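Local coordinates for putative uncharacterized protein smu.1377c (Streptococcus mutans, PDB 3L7V) that is of unknown function but, as a YrdC-like domain protein, may bind double-stranded RNA and take part in tRNA modification, at residues G93-G98 and M183-S188. Numbering follows the deposited sequence.
Sequences GVVLCG and MVYASS. With SO4 (sulfate ion), chain B.
With its CG anti to the carbonyl carbon (chi1 -62°) and the chain extended beyond it, Leu96 rests CD1 against Val184 CG1 (3.7 Å) and Ala186 CB (3.8 Å). On the other face, Met183 bends at its last torsion, bringing the methyl CE of this selenomethionine to 3.7 Å from Val95 CG1, while Val95 CG2 comes up to the edge of the Tyr185 ring. Between these two apolar layers runs the backbone ladder. Val94 and Ala186 form a hydrogen-bonded pair, straight from Val94 N to Ala186 O (3.0 Å, 164°) and more bent from Ala186 N to Val94 O (3.2 Å, 140°). Leu96 N then reaches Val184 O at 3.2 Å; beyond it the two chains diverge, and a water bridges Leu96 O and Val184 N. At the other end lies a sulfate, probably from the crystallisation liquor: its O3 accepts a hydrogen bond from Ser188 N, and the ion is also hydrogen-bonded to Arg268. Strands 67-72 and 158-163 flank the pair, making this a short antiparallel pairing inside the mixed central sheet of the YrdC-like alpha/beta fold.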
loop_
_atom_site.group_PDB
_atom_site.type_symbol
_atom_site.label_atom_id
_atom_site.label_comp_id
_atom_site.label_asym_id
_atom_site.label_seq_id
_atom_site.Cartn_x
_atom_site.Cartn_y
_atom_site.Cartn_z
ATOM N N GLY A 93 -8.153 -2.949 3.307
ATOM C CA GLY A 93 -7.327 -2.349 2.265
ATOM C C GLY A 93 -6.181 -1.551 2.889
ATOM O O GLY A 93 -6.208 -1.236 4.083
ATOM N N VAL A 94 -5.177 -1.217 2.079
ATOM C CA VAL A 94 -3.987 -0.491 2.542
ATOM C C VAL A 94 -4.042 0.996 2.168
ATOM O O VAL A 94 -4.777 1.380 1.246
ATOM C CB VAL A 94 -2.720 -1.093 1.912
ATOM C CG1 VAL A 94 -2.725 -2.614 2.053
ATOM C CG2 VAL A 94 -2.621 -0.701 0.450
ATOM N N VAL A 95 -3.267 1.827 2.872
ATOM C CA VAL A 95 -3.177 3.267 2.573
ATOM C C VAL A 95 -1.993 3.620 1.648
ATOM O O VAL A 95 -0.834 3.397 2.000
ATOM C CB VAL A 95 -3.082 4.119 3.867
ATOM C CG1 VAL A 95 -3.071 5.597 3.530
ATOM C CG2 VAL A 95 -4.224 3.808 4.813
ATOM N N LEU A 96 -2.284 4.172 0.471
ATOM C CA LEU A 96 -1.239 4.527 -0.507
ATOM C C LEU A 96 -0.720 5.964 -0.312
ATOM O O LEU A 96 -1.449 6.919 -0.581
ATOM C CB LEU A 96 -1.763 4.378 -1.947
ATOM C CG LEU A 96 -2.221 3.010 -2.476
ATOM C CD1 LEU A 96 -2.871 3.157 -3.846
ATOM C CD2 LEU A 96 -1.072 2.010 -2.535
ATOM N N CYS A 97 0.532 6.106 0.138
ATOM C CA CYS A 97 1.136 7.423 0.428
ATOM C C CYS A 97 1.880 8.026 -0.778
ATOM O O CYS A 97 2.747 7.385 -1.373
ATOM C CB CYS A 97 2.086 7.343 1.655
ATOM S SG CYS A 97 1.272 6.982 3.265
ATOM N N GLY A 98 1.553 9.268 -1.119
ATOM C CA GLY A 98 2.163 9.951 -2.247
ATOM C C GLY A 98 3.343 10.842 -1.860
ATOM O O GLY A 98 3.990 11.448 -2.729
HETATM N N MSE A 183 -7.420 11.045 0.306
HETATM C CA MSE A 183 -6.622 9.809 0.373
HETATM C C MSE A 183 -7.026 8.754 -0.689
HETATM O O MSE A 183 -8.124 8.807 -1.235
HETATM C CB MSE A 183 -6.745 9.188 1.773
HETATM C CG MSE A 183 -6.218 10.052 2.928
HETATM SE SE MSE A 183 -6.809 9.370 4.688
HETATM C CE MSE A 183 -6.005 7.601 4.594
ATOM N N VAL A 184 -6.140 7.795 -0.968
ATOM C CA VAL A 184 -6.442 6.687 -1.897
ATOM C C VAL A 184 -6.127 5.309 -1.277
ATOM O O VAL A 184 -5.106 5.149 -0.613
ATOM C CB VAL A 184 -5.687 6.845 -3.244
ATOM C CG1 VAL A 184 -5.706 5.555 -4.030
ATOM C CG2 VAL A 184 -6.290 7.968 -4.071
ATOM N N TYR A 185 -7.017 4.336 -1.475
ATOM C CA TYR A 185 -6.910 3.013 -0.838
ATOM C C TYR A 185 -6.863 1.906 -1.888
ATOM O O TYR A 185 -7.283 2.114 -3.030
ATOM C CB TYR A 185 -8.086 2.757 0.118
ATOM C CG TYR A 185 -8.436 3.938 0.996
ATOM C CD1 TYR A 185 -9.597 4.673 0.776
ATOM C CD2 TYR A 185 -7.599 4.326 2.041
ATOM C CE1 TYR A 185 -9.917 5.762 1.570
ATOM C CE2 TYR A 185 -7.912 5.409 2.832
ATOM C CZ TYR A 185 -9.070 6.127 2.596
ATOM O OH TYR A 185 -9.382 7.211 3.392
ATOM N N ALA A 186 -6.371 0.724 -1.507
ATOM C CA ALA A 186 -6.114 -0.324 -2.493
ATOM C C ALA A 186 -6.072 -1.750 -1.964
ATOM O O ALA A 186 -5.937 -1.995 -0.764
ATOM C CB ALA A 186 -4.831 -0.034 -3.255
ATOM N N SER A 187 -6.153 -2.671 -2.920
ATOM C CA SER A 187 -6.077 -4.111 -2.717
ATOM C C SER A 187 -5.610 -4.682 -4.064
ATOM O O SER A 187 -5.788 -4.039 -5.108
ATOM C CB SER A 187 -7.466 -4.644 -2.369
ATOM O OG SER A 187 -7.397 -5.853 -1.645
ATOM N N SER A 188 -5.014 -5.869 -4.071
ATOM C CA SER A 188 -4.481 -6.395 -5.332
ATOM C C SER A 188 -5.583 -6.881 -6.261
ATOM O O SER A 188 -6.627 -7.344 -5.809
ATOM C CB SER A 188 -3.432 -7.493 -5.103
ATOM O OG SER A 188 -4.012 -8.688 -4.612
HETATM S S SO4 B . -2.940 -7.082 -0.657
HETATM O O1 SO4 B . -3.373 -6.514 0.622
HETATM O O2 SO4 B . -2.170 -8.299 -0.426
HETATM O O3 SO4 B . -4.117 -7.415 -1.462
HETATM O O4 SO4 B . -2.075 -6.129 -1.354
HETATM O O HOH W 1 -3.394 8.612 -0.131
#